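Local coordinates for protein transcriptional regulator (PDB 3E7Q) that probably binds DNA as a TetR-family transcriptional regulator, most likely a repressor that acts as a dimer, at residues L19-L24 with L61-A65; R89-S93 with E194-D198; Y137-L141 with I164-L170; W154-D158 with H205-R209. One frame throughout, in Å; residues are numbered along the deposited sequence.

Contact 1 (L19-L24 with L61-A65)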
loop_
_atom_site.group_PDB
_atom_site.type_symbol
_atom_site.label_atom_id
_atom_site.label_comp_id
_atom_site.label_asym_id
_atom_site.label_seq_id
_atom_site.Cartn_x
_atom_site.Cartn_y
_atom_site.Cartn_z
ATOM N N LEU B 19 21.412 -11.837 -10.385
ATOM C CA LEU B 19 20.757 -12.391 -9.208
ATOM C C LEU B 19 19.598 -11.517 -8.658
ATOM O O LEU B 19 18.582 -12.079 -8.218
ATOM C CB LEU B 19 21.776 -12.707 -8.088
ATOM C CG LEU B 19 22.240 -14.181 -7.900
ATOM C CD1 LEU B 19 21.193 -15.311 -8.191
ATOM C CD2 LEU B 19 23.471 -14.460 -8.733
ATOM N N ILE B 20 19.764 -10.178 -8.671
ATOM C CA ILE B 20 18.753 -9.238 -8.183
ATOM C C ILE B 20 17.506 -9.421 -9.041
ATOM O O ILE B 20 16.413 -9.605 -8.500
ATOM C CB ILE B 20 19.272 -7.708 -8.174
ATOM C CG1 ILE B 20 20.053 -7.406 -6.882
ATOM C CG2 ILE B 20 18.111 -6.709 -8.329
ATOM C CD1 ILE B 20 21.125 -6.353 -7.010
ATOM N N GLU B 21 17.690 -9.422 -10.369
ATOM C CA GLU B 21 16.587 -9.666 -11.331
ATOM C C GLU B 21 15.945 -11.098 -11.200
ATOM O O GLU B 21 14.731 -11.244 -11.349
ATOM C CB GLU B 21 17.062 -9.383 -12.789
ATOM C CG GLU B 21 15.963 -9.511 -13.900
ATOM C CD GLU B 21 16.470 -9.315 -15.376
ATOM O OE1 GLU B 21 17.088 -10.251 -15.957
ATOM O OE2 GLU B 21 16.198 -8.223 -15.974
ATOM N N ALA B 22 16.745 -12.137 -10.926
ATOM C CA ALA B 22 16.176 -13.483 -10.646
ATOM C C ALA B 22 15.329 -13.518 -9.339
ATOM O O ALA B 22 14.247 -14.165 -9.277
ATOM C CB ALA B 22 17.275 -14.549 -10.611
ATOM N N THR B 23 15.826 -12.821 -8.310
ATOM C CA THR B 23 15.132 -12.663 -7.033
ATOM C C THR B 23 13.795 -11.956 -7.252
ATOM O O THR B 23 12.752 -12.428 -6.734
ATOM C CB THR B 23 16.030 -11.898 -6.019
ATOM O OG1 THR B 23 17.274 -12.585 -5.914
ATOM C CG2 THR B 23 15.416 -11.778 -4.640
ATOM N N LEU B 24 13.800 -10.841 -8.025
ATOM C CA LEU B 24 12.537 -10.140 -8.278
ATOM C C LEU B 24 11.488 -10.996 -9.036
ATOM O O LEU B 24 10.281 -10.861 -8.788
ATOM C CB LEU B 24 12.768 -8.816 -8.999
ATOM C CG LEU B 24 13.617 -7.768 -8.247
ATOM C CD1 LEU B 24 14.095 -6.750 -9.261
ATOM C CD2 LEU B 24 12.827 -7.169 -7.054
ATOM N N LEU B 61 19.350 -12.258 -0.119
ATOM C CA LEU B 61 19.090 -11.996 -1.537
ATOM C C LEU B 61 17.928 -11.040 -1.692
ATOM O O LEU B 61 17.950 -10.174 -2.540
ATOM C CB LEU B 61 18.826 -13.307 -2.320
ATOM C CG LEU B 61 20.072 -14.135 -2.593
ATOM C CD1 LEU B 61 19.731 -15.621 -2.945
ATOM C CD2 LEU B 61 20.926 -13.473 -3.691
ATOM N N VAL B 62 16.917 -11.186 -0.862
ATOM C CA VAL B 62 15.713 -10.328 -0.958
ATOM C C VAL B 62 16.042 -8.890 -0.482
ATOM O O VAL B 62 15.711 -7.929 -1.195
ATOM C CB VAL B 62 14.513 -10.942 -0.213
ATOM C CG1 VAL B 62 13.395 -9.956 -0.065
ATOM C CG2 VAL B 62 14.004 -12.247 -0.918
ATOM N N ALA B 63 16.743 -8.763 0.657
ATOM C CA ALA B 63 17.286 -7.475 1.103
ATOM C C ALA B 63 18.150 -6.809 0.032
ATOM O O ALA B 63 18.014 -5.607 -0.218
ATOM C CB ALA B 63 18.086 -7.627 2.407
ATOM N N GLU B 64 19.010 -7.562 -0.637
ATOM C CA GLU B 64 19.775 -6.964 -1.748
ATOM C C GLU B 64 18.899 -6.448 -2.900
ATOM O O GLU B 64 19.137 -5.348 -3.437
ATOM C CB GLU B 64 20.787 -7.927 -2.342
ATOM C CG GLU B 64 22.230 -7.854 -1.816
ATOM C CD GLU B 64 22.894 -6.461 -1.912
ATOM O OE1 GLU B 64 23.588 -6.147 -2.933
ATOM O OE2 GLU B 64 22.767 -5.714 -0.915
ATOM N N ALA B 65 17.917 -7.244 -3.315
ATOM C CA ALA B 65 16.922 -6.783 -4.306
ATOM C C ALA B 65 16.127 -5.532 -3.843
ATOM O O ALA B 65 15.874 -4.624 -4.653
ATOM C CB ALA B 65 15.975 -7.885 -4.689
HETATM O O HOH W 1 18.866 -10.653 -4.914
#
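Two helices of the TetR-type DNA-binding domain meet steeply here, 12-34 through Leu19-Leu24 and 58-82 through Leu61-Ala65. The axes of the two segments approach to 9.0 Å at an angle of 103°. The fit is one of small bumps in shallow hollows. Ala65 is the bump on the second helix. Its CB sits among Ile20, Thr23 and Leu24, at 4.4 Å from Ile20 CG2, 3.9 Å from Thr23 CG2 and 4.0 Å from Leu24 CD2. With only a methyl at this point, Ala65 lets the backbones close to 4.9 Å between Ile20 CA and Ala65 CA. Thr23 is the return bump. Its CG2 enters the hollow between Leu61, Val62 and Ala65, 3.7 Å from Leu61 O and 4.0 Å from Val62 CA. Leu19 and Leu61 meet more loosely at one end, with Leu19 CG 4.5 Å from Leu61 CD2. Helix 37-44 covers Thr23 and Leu61 through Ile40, so the contact belongs to the core that carries the predicted helix-turn-helix. Thr23 OG1 donates to Leu19 O at 2.7 Å in its own helix. Water 1 donates both to Thr23 OG1 at 2.7 Å and to Leu61 O at 2.6 Å. Between these two segments the direct contact is thus mainly apolar packing, and water 1 bridges them through Thr23 OG1 and Leu61 O.

Contact 2 (R89-S93 with E194-D198)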
loop_
_atom_site.group_PDB
_atom_site.type_symbol
_atom_site.label_atom_id
_atom_site.label_comp_id
_atom_site.label_asym_id
_atom_site.label_seq_id
_atom_site.Cartn_x
_atom_site.Cartn_y
_atom_site.Cartn_z
ATOM N N ARG B 89 8.278 24.870 -5.268
ATOM C CA ARG B 89 7.138 24.323 -6.029
ATOM C C ARG B 89 7.583 23.690 -7.344
ATOM O O ARG B 89 7.126 22.597 -7.681
ATOM C CB ARG B 89 6.002 25.357 -6.217
ATOM C CG ARG B 89 5.323 25.632 -4.895
ATOM C CD ARG B 89 3.809 25.621 -4.827
ATOM N NE ARG B 89 3.081 24.506 -5.483
ATOM C CZ ARG B 89 1.755 24.384 -5.438
ATOM N NH1 ARG B 89 1.054 25.219 -4.716
ATOM N NH2 ARG B 89 1.139 23.416 -6.071
ATOM N N PRO B 90 8.513 24.331 -8.076
ATOM C CA PRO B 90 9.011 23.656 -9.277
ATOM C C PRO B 90 9.720 22.292 -9.000
ATOM O O PRO B 90 9.505 21.350 -9.752
ATOM C CB PRO B 90 9.945 24.686 -9.904
ATOM C CG PRO B 90 9.495 25.990 -9.390
ATOM C CD PRO B 90 9.093 25.664 -7.947
ATOM N N ARG B 91 10.493 22.218 -7.909
ATOM C CA ARG B 91 11.121 20.984 -7.404
ATOM C C ARG B 91 10.091 19.920 -6.965
ATOM O O ARG B 91 10.228 18.740 -7.308
ATOM C CB ARG B 91 12.057 21.277 -6.221
ATOM C CG ARG B 91 13.225 22.185 -6.495
ATOM C CD ARG B 91 14.195 22.301 -5.315
ATOM N NE ARG B 91 15.534 22.553 -5.839
ATOM C CZ ARG B 91 16.525 23.184 -5.181
ATOM N NH1 ARG B 91 16.366 23.604 -3.919
ATOM N NH2 ARG B 91 17.706 23.413 -5.783
ATOM N N LEU B 92 9.060 20.330 -6.224
ATOM C CA LEU B 92 7.961 19.412 -5.896
ATOM C C LEU B 92 7.224 18.903 -7.175
ATOM O O LEU B 92 6.931 17.723 -7.269
ATOM C CB LEU B 92 6.928 20.015 -4.913
ATOM C CG LEU B 92 7.310 20.157 -3.436
ATOM C CD1 LEU B 92 6.349 21.045 -2.767
ATOM C CD2 LEU B 92 7.457 18.797 -2.702
ATOM N N SER B 93 6.915 19.798 -8.106
ATOM C CA SER B 93 6.287 19.419 -9.389
ATOM C C SER B 93 7.099 18.476 -10.197
ATOM O O SER B 93 6.546 17.598 -10.818
ATOM C CB SER B 93 5.997 20.646 -10.251
ATOM O OG SER B 93 5.247 21.513 -9.462
ATOM N N GLU B 194 -0.330 18.325 -6.553
ATOM C CA GLU B 194 -0.301 19.771 -6.573
ATOM C C GLU B 194 -1.400 20.337 -5.714
ATOM O O GLU B 194 -1.209 21.381 -5.102
ATOM C CB GLU B 194 -0.490 20.347 -7.983
ATOM C CG GLU B 194 0.500 19.955 -9.018
ATOM C CD GLU B 194 1.913 20.438 -8.773
ATOM O OE1 GLU B 194 2.186 21.193 -7.823
ATOM O OE2 GLU B 194 2.795 20.062 -9.581
ATOM N N ALA B 195 -2.573 19.698 -5.730
ATOM C CA ALA B 195 -3.718 20.196 -4.950
ATOM C C ALA B 195 -3.462 20.139 -3.449
ATOM O O ALA B 195 -3.942 20.992 -2.669
ATOM C CB ALA B 195 -4.996 19.471 -5.323
ATOM N N TRP B 196 -2.719 19.113 -3.033
ATOM C CA TRP B 196 -2.286 18.994 -1.662
ATOM C C TRP B 196 -1.357 20.146 -1.210
ATOM O O TRP B 196 -1.480 20.687 -0.116
ATOM C CB TRP B 196 -1.503 17.678 -1.528
ATOM C CG TRP B 196 -1.050 17.394 -0.166
ATOM C CD1 TRP B 196 -1.741 16.700 0.745
ATOM C CD2 TRP B 196 0.215 17.755 0.469
ATOM N NE1 TRP B 196 -1.015 16.592 1.902
ATOM C CE2 TRP B 196 0.172 17.245 1.776
ATOM C CE3 TRP B 196 1.344 18.459 0.068
ATOM C CZ2 TRP B 196 1.204 17.419 2.702
ATOM C CZ3 TRP B 196 2.383 18.630 0.987
ATOM C CH2 TRP B 196 2.307 18.090 2.290
ATOM N N VAL B 197 -0.353 20.410 -2.028
ATOM C CA VAL B 197 0.547 21.558 -1.798
ATOM C C VAL B 197 -0.216 22.852 -1.762
ATOM O O VAL B 197 0.057 23.681 -0.899
ATOM C CB VAL B 197 1.712 21.652 -2.851
ATOM C CG1 VAL B 197 2.703 22.694 -2.465
ATOM C CG2 VAL B 197 2.411 20.269 -3.008
ATOM N N ASP B 198 -1.173 23.012 -2.691
ATOM C CA ASP B 198 -2.050 24.188 -2.703
ATOM C C ASP B 198 -2.728 24.339 -1.358
ATOM O O ASP B 198 -2.797 25.434 -0.806
ATOM C CB ASP B 198 -3.186 24.091 -3.738
ATOM C CG ASP B 198 -2.732 24.218 -5.179
ATOM O OD1 ASP B 198 -1.575 24.549 -5.478
ATOM O OD2 ASP B 198 -3.592 23.975 -6.044
HETATM O O HOH W 2 4.446 22.250 -6.903
#
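A salt-bridge network of Arg89, Glu194 and Asp198 joins helix 88-99 to helix 186-204. The Arg89 side chain spans the wide gap between the segments, whose axes are 11.2 Å apart and run at 151°, roughly antiparallel. Arg89 NH1 donates to Asp198 OD1 at 2.8 Å, and Arg89 NH2 donates to the same Asp198 OD1 at 3.0 Å. Arg89 NH2 also bonds Glu194 OE1 at 3.0 Å. Both acids approach the guanidinium near its plane, while Val197 CG1 covers one face, 3.5 Å from Arg89 NE. Helix 186-204 is part of the C-terminal domain and lies at the subunit interface, where TetR-family dimers pair their last helices. Trp196 packs on Trp196 of the second subunit there, and Asp198 OD2 forms a salt bridge with Arg207 of that subunit. Arg89 has a further acidic partner in Glu201. Water 2 accepts from Arg89 NE at 3.0 Å and donates to Ser93 OG at 2.8 Å and to Glu194 OE1 at 2.7 Å. Ser93 OG lies 2.9 Å from Glu194 OE2. On the buried side, Leu92 CD1 meets Val197 CG1 at 4.0 Å, next to Leu148 and Leu141 of helix 124-152.

Contact 3 (Y137-L141 with I164-L170); sequences YRALL and ISLSALL
Both segments are regular right-handed alpha helix, phi/psi near -60/-45, in the all-helical C-terminal domain of a TetR-family regulator. Tyr137-Leu141 lies on helix 124-152 and Ile164-Leu170 on helix 159-179, which also packs against the second subunit. The segment axes come within 9.6 Å, at a signed crossing angle of 119°. The nearest CA atoms are those of Arg138 and Ile164, 6.7 Å apart. Tyr137 has chi1 t and chi2 87°. Its ring turns an edge to Ser167, with Tyr137 CE2 3.4 Å from Ser167 OG, and Tyr137 OH reaches 3.5 Å from CD1 of Leu170 (m, t). Arg138 (m, t, m) lays its aliphatic part along the other helix. Arg138 CG is 3.5 Å from Ser167 OG, and Arg138 CD is 3.6 Å from CG1 of Ile164 (m, t). Leu141 (m, t) points at the partner, and its CD2 meets CD2 of Leu166 (t, p) at 3.7 Å. Ser167 (m) points at helix 124-152 and touches Tyr137, Arg138 and Leu141. Its hydroxyl is hydrogen-bonded to Ala163 O of its own helix, so it can sit among carbons. Leu141 CD1 lies 3.4 Å from Ser167 OG and 4.4 Å from Leu170 CD1.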
loop_
_atom_site.group_PDB
_atom_site.type_symbol
_atom_site.label_atom_id
_atom_site.label_comp_id
_atom_site.label_asym_id
_atom_site.label_seq_id
_atom_site.Cartn_x
_atom_site.Cartn_y
_atom_site.Cartn_z
ATOM N N TYR B 137 13.561 8.776 1.738
ATOM C CA TYR B 137 12.500 9.274 0.899
ATOM C C TYR B 137 11.838 10.520 1.549
ATOM O O TYR B 137 11.716 11.629 0.937
ATOM C CB TYR B 137 11.510 8.127 0.643
ATOM C CG TYR B 137 10.344 8.464 -0.261
ATOM C CD1 TYR B 137 10.448 8.350 -1.641
ATOM C CD2 TYR B 137 9.147 8.887 0.268
ATOM C CE1 TYR B 137 9.394 8.638 -2.453
ATOM C CE2 TYR B 137 8.079 9.246 -0.541
ATOM C CZ TYR B 137 8.206 9.120 -1.901
ATOM O OH TYR B 137 7.127 9.400 -2.677
ATOM N N ARG B 138 11.452 10.354 2.799
ATOM C CA ARG B 138 10.914 11.483 3.604
ATOM C C ARG B 138 11.907 12.648 3.810
ATOM O O ARG B 138 11.477 13.786 3.818
ATOM C CB ARG B 138 10.371 10.999 4.967
ATOM C CG ARG B 138 9.042 10.264 4.871
ATOM C CD ARG B 138 8.511 9.866 6.216
ATOM N NE ARG B 138 9.404 8.871 6.843
ATOM C CZ ARG B 138 9.946 8.969 8.052
ATOM N NH1 ARG B 138 9.686 9.978 8.853
ATOM N NH2 ARG B 138 10.749 8.031 8.473
ATOM N N ALA B 139 13.186 12.365 4.067
ATOM C CA ALA B 139 14.214 13.404 4.253
ATOM C C ALA B 139 14.243 14.276 2.995
ATOM O O ALA B 139 14.339 15.495 3.106
ATOM C CB ALA B 139 15.620 12.799 4.513
ATOM N N LEU B 140 14.150 13.660 1.808
ATOM C CA LEU B 140 14.125 14.436 0.549
ATOM C C LEU B 140 12.958 15.408 0.501
ATOM O O LEU B 140 13.098 16.567 0.047
ATOM C CB LEU B 140 13.959 13.500 -0.620
ATOM C CG LEU B 140 14.619 13.742 -1.954
ATOM C CD1 LEU B 140 16.165 13.903 -1.793
ATOM C CD2 LEU B 140 14.296 12.544 -2.799
ATOM N N LEU B 141 11.792 14.909 0.905
ATOM C CA LEU B 141 10.578 15.708 0.910
ATOM C C LEU B 141 10.586 16.724 2.053
ATOM O O LEU B 141 10.068 17.811 1.870
ATOM C CB LEU B 141 9.310 14.839 0.932
ATOM C CG LEU B 141 8.941 14.105 -0.352
ATOM C CD1 LEU B 141 7.916 13.037 -0.062
ATOM C CD2 LEU B 141 8.440 15.121 -1.429
ATOM N N ILE B 164 5.501 13.073 6.066
ATOM C CA ILE B 164 4.784 11.854 6.242
ATOM C C ILE B 164 3.431 11.903 5.489
ATOM O O ILE B 164 3.046 10.923 4.858
ATOM C CB ILE B 164 4.551 11.490 7.759
ATOM C CG1 ILE B 164 5.870 11.066 8.403
ATOM C CG2 ILE B 164 3.371 10.421 7.928
ATOM C CD1 ILE B 164 5.937 11.241 9.926
ATOM N N SER B 165 2.758 13.038 5.499
ATOM C CA SER B 165 1.458 13.175 4.841
ATOM C C SER B 165 1.584 13.045 3.329
ATOM O O SER B 165 0.824 12.327 2.653
ATOM C CB SER B 165 0.857 14.539 5.205
ATOM O OG SER B 165 -0.422 14.737 4.603
ATOM N N LEU B 166 2.497 13.825 2.781
ATOM C CA LEU B 166 2.759 13.783 1.382
ATOM C C LEU B 166 3.277 12.379 0.871
ATOM O O LEU B 166 2.833 11.918 -0.185
ATOM C CB LEU B 166 3.721 14.930 0.986
ATOM C CG LEU B 166 3.946 15.104 -0.530
ATOM C CD1 LEU B 166 2.581 15.299 -1.312
ATOM C CD2 LEU B 166 4.962 16.233 -0.807
ATOM N N SER B 167 4.215 11.751 1.578
ATOM C CA SER B 167 4.629 10.375 1.265
ATOM C C SER B 167 3.463 9.393 1.301
ATOM O O SER B 167 3.336 8.561 0.423
ATOM C CB SER B 167 5.702 9.862 2.239
ATOM O OG SER B 167 6.783 10.769 2.218
ATOM N N ALA B 168 2.637 9.494 2.319
ATOM C CA ALA B 168 1.450 8.694 2.412
ATOM C C ALA B 168 0.531 8.840 1.186
ATOM O O ALA B 168 0.076 7.846 0.629
ATOM C CB ALA B 168 0.726 8.972 3.750
ATOM N N LEU B 169 0.304 10.071 0.734
ATOM C CA LEU B 169 -0.535 10.354 -0.430
ATOM C C LEU B 169 0.019 9.742 -1.706
ATOM O O LEU B 169 -0.721 9.116 -2.461
ATOM C CB LEU B 169 -0.727 11.839 -0.639
ATOM C CG LEU B 169 -1.571 12.355 -1.845
ATOM C CD1 LEU B 169 -2.980 11.799 -1.769
ATOM C CD2 LEU B 169 -1.577 13.896 -1.911
ATOM N N LEU B 170 1.316 9.928 -1.929
ATOM C CA LEU B 170 2.068 9.344 -3.042
ATOM C C LEU B 170 2.030 7.853 -3.072
ATOM O O LEU B 170 1.699 7.277 -4.099
ATOM C CB LEU B 170 3.541 9.827 -3.045
ATOM C CG LEU B 170 3.618 11.248 -3.577
ATOM C CD1 LEU B 170 4.820 12.030 -2.997
ATOM C CD2 LEU B 170 3.659 11.143 -5.081
#

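Contact 4 (W154-D158 with H205-R209)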
loop_
_atom_site.group_PDB
_atom_site.type_symbol
_atom_site.label_atom_id
_atom_site.label_comp_id
_atom_site.label_asym_id
_atom_site.label_seq_id
_atom_site.Cartn_x
_atom_site.Cartn_y
_atom_site.Cartn_z
ATOM N N TRP B 154 6.482 30.341 6.932
ATOM C CA TRP B 154 5.629 29.726 7.944
ATOM C C TRP B 154 6.393 29.609 9.248
ATOM O O TRP B 154 7.498 29.098 9.289
ATOM C CB TRP B 154 5.153 28.380 7.422
ATOM C CG TRP B 154 4.495 28.508 6.017
ATOM C CD1 TRP B 154 3.936 29.613 5.486
ATOM C CD2 TRP B 154 4.281 27.465 5.069
ATOM N NE1 TRP B 154 3.410 29.355 4.247
ATOM C CE2 TRP B 154 3.633 28.040 3.953
ATOM C CE3 TRP B 154 4.595 26.098 5.035
ATOM C CZ2 TRP B 154 3.309 27.306 2.828
ATOM C CZ3 TRP B 154 4.254 25.362 3.901
ATOM C CH2 TRP B 154 3.622 25.961 2.826
ATOM N N ALA B 155 5.799 30.129 10.310
ATOM C CA ALA B 155 6.449 30.273 11.620
ATOM C C ALA B 155 6.905 28.942 12.258
ATOM O O ALA B 155 8.124 28.764 12.558
ATOM C CB ALA B 155 5.504 31.078 12.607
ATOM N N ASP B 156 6.002 28.020 12.530
ATOM C CA ASP B 156 6.518 26.696 12.991
ATOM C C ASP B 156 5.816 25.569 12.311
ATOM O O ASP B 156 4.803 25.068 12.759
ATOM C CB ASP B 156 6.436 26.444 14.474
ATOM C CG ASP B 156 5.156 26.900 15.053
ATOM O OD1 ASP B 156 4.950 28.143 15.070
ATOM O OD2 ASP B 156 4.396 26.023 15.537
ATOM N N PHE B 157 6.423 25.200 11.212
ATOM C CA PHE B 157 5.918 24.245 10.353
ATOM C C PHE B 157 6.637 22.977 10.771
ATOM O O PHE B 157 7.852 22.973 10.907
ATOM C CB PHE B 157 6.280 24.642 8.925
ATOM C CG PHE B 157 5.714 23.725 7.913
ATOM C CD1 PHE B 157 4.344 23.440 7.914
ATOM C CD2 PHE B 157 6.524 23.089 7.016
ATOM C CE1 PHE B 157 3.809 22.581 6.985
ATOM C CE2 PHE B 157 5.970 22.272 6.078
ATOM C CZ PHE B 157 4.619 22.035 6.076
ATOM N N ASP B 158 5.869 21.909 10.952
ATOM C CA ASP B 158 6.422 20.583 11.201
ATOM C C ASP B 158 6.460 19.958 9.832
ATOM O O ASP B 158 5.501 19.309 9.394
ATOM C CB ASP B 158 5.566 19.844 12.222
ATOM C CG ASP B 158 6.086 18.449 12.578
ATOM O OD1 ASP B 158 7.033 17.905 11.991
ATOM O OD2 ASP B 158 5.460 17.864 13.468
ATOM N N HIS B 205 -0.987 24.499 6.359
ATOM C CA HIS B 205 0.308 24.432 7.012
ATOM C C HIS B 205 0.180 24.759 8.523
ATOM O O HIS B 205 0.981 24.281 9.318
ATOM C CB HIS B 205 1.315 25.396 6.329
ATOM C CG HIS B 205 1.034 26.851 6.571
ATOM N ND1 HIS B 205 1.388 27.495 7.734
ATOM C CD2 HIS B 205 0.444 27.787 5.799
ATOM C CE1 HIS B 205 1.012 28.755 7.681
ATOM N NE2 HIS B 205 0.436 28.959 6.515
ATOM N N ARG B 206 -0.841 25.552 8.894
ATOM C CA ARG B 206 -1.181 25.820 10.294
ATOM C C ARG B 206 -1.589 24.605 11.147
ATOM O O ARG B 206 -1.309 24.562 12.362
ATOM C CB ARG B 206 -2.241 26.912 10.375
ATOM C CG ARG B 206 -1.651 28.262 9.958
ATOM C CD ARG B 206 -2.612 29.418 10.094
ATOM N NE ARG B 206 -3.935 29.083 9.562
ATOM C CZ ARG B 206 -4.438 29.526 8.404
ATOM N NH1 ARG B 206 -3.731 30.353 7.620
ATOM N NH2 ARG B 206 -5.671 29.147 8.021
ATOM N N ARG B 207 -2.198 23.602 10.527
ATOM C CA ARG B 207 -2.484 22.378 11.224
ATOM C C ARG B 207 -1.171 21.592 11.514
ATOM O O ARG B 207 -1.112 20.811 12.448
ATOM C CB ARG B 207 -3.528 21.574 10.421
ATOM C CG ARG B 207 -3.872 20.178 11.021
ATOM C CD ARG B 207 -4.790 20.270 12.242
ATOM N NE ARG B 207 -6.078 20.730 11.798
ATOM C CZ ARG B 207 -7.239 20.515 12.403
ATOM N NH1 ARG B 207 -7.302 19.802 13.507
ATOM N NH2 ARG B 207 -8.356 20.973 11.823
ATOM N N PHE B 208 -0.104 21.822 10.767
ATOM C CA PHE B 208 1.175 21.157 11.063
ATOM C C PHE B 208 1.995 21.882 12.160
ATOM O O PHE B 208 3.076 22.451 11.921
ATOM C CB PHE B 208 1.981 20.906 9.767
ATOM C CG PHE B 208 1.328 19.909 8.841
ATOM C CD1 PHE B 208 1.479 18.525 9.050
ATOM C CD2 PHE B 208 0.493 20.327 7.825
ATOM C CE1 PHE B 208 0.834 17.571 8.248
ATOM C CE2 PHE B 208 -0.110 19.366 6.966
ATOM C CZ PHE B 208 0.059 17.980 7.210
ATOM N N ARG B 209 1.437 21.828 13.366
ATOM C CA ARG B 209 2.089 22.224 14.652
ATOM C C ARG B 209 1.634 21.430 15.934
ATOM O O ARG B 209 2.302 21.594 17.004
ATOM C CB ARG B 209 1.850 23.711 15.016
ATOM C CG ARG B 209 1.586 24.759 13.907
ATOM C CD ARG B 209 0.513 25.672 14.524
ATOM N NE ARG B 209 0.063 26.869 13.801
ATOM C CZ ARG B 209 -1.059 27.540 14.120
ATOM N NH1 ARG B 209 -1.859 27.107 15.108
ATOM N NH2 ARG B 209 -1.401 28.653 13.454
#
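Trp154 and His205 stack face to face almost exactly: the five-membered ring of Trp154 and the imidazole of His205 have centroids 3.7 Å apart and planes at 2°. His205 CB lies over the neighbouring six-membered ring of Trp154, 3.8 Å from its centroid, in a CH-pi contact. The stack joins the loop between helices 124-152 and 159-179 to the chain just after helix 186-204. Phe157 packs further along. Phe157 CE1 is 3.8 Å from His205 CB and 3.7 Å from Phe208 CB, and Leu200 of helix 186-204 lies beneath these residues. One backbone hydrogen bond links the segments, from Asp158 N to Phe208 O at 3.0 Å. An inverse gamma turn centred on Phe208, with a weak bond from Arg209 N to Arg207 O at 2.9 Å, shapes this end of the chain. Asp158 also N-caps helix 159-179, as its OD1 takes a hydrogen bond from Leu161 N. Between these two segments the contact is thus mostly ring stacking, apolar packing and a single main-chain bond, while Arg207 reaches across to the second subunit by a salt bridge to Asp198 and, through its carbonyl O, a hydrogen bond to Gln191 there.

Overall arrangement
From the N terminus, contact 1 comes first. It closes the loop that holds the predicted helix-turn-helix, and so ties the first long helix of the DNA-binding domain to helix 58-82. That helix runs on toward the C-terminal domain, where the other three contacts lie on the far side of the chain's centre. Contact 2 opens at helix 88-99 and closes only at helix 186-204. Contact 3 falls wholly within that span, and the two touch through Trp196 with Leu166 and Leu92 with Leu141. Contact 4 opens between the segments of contact 3 and closes after contact 2, so it crosses both. Contacts 2, 3 and 4 all touch the second subunit.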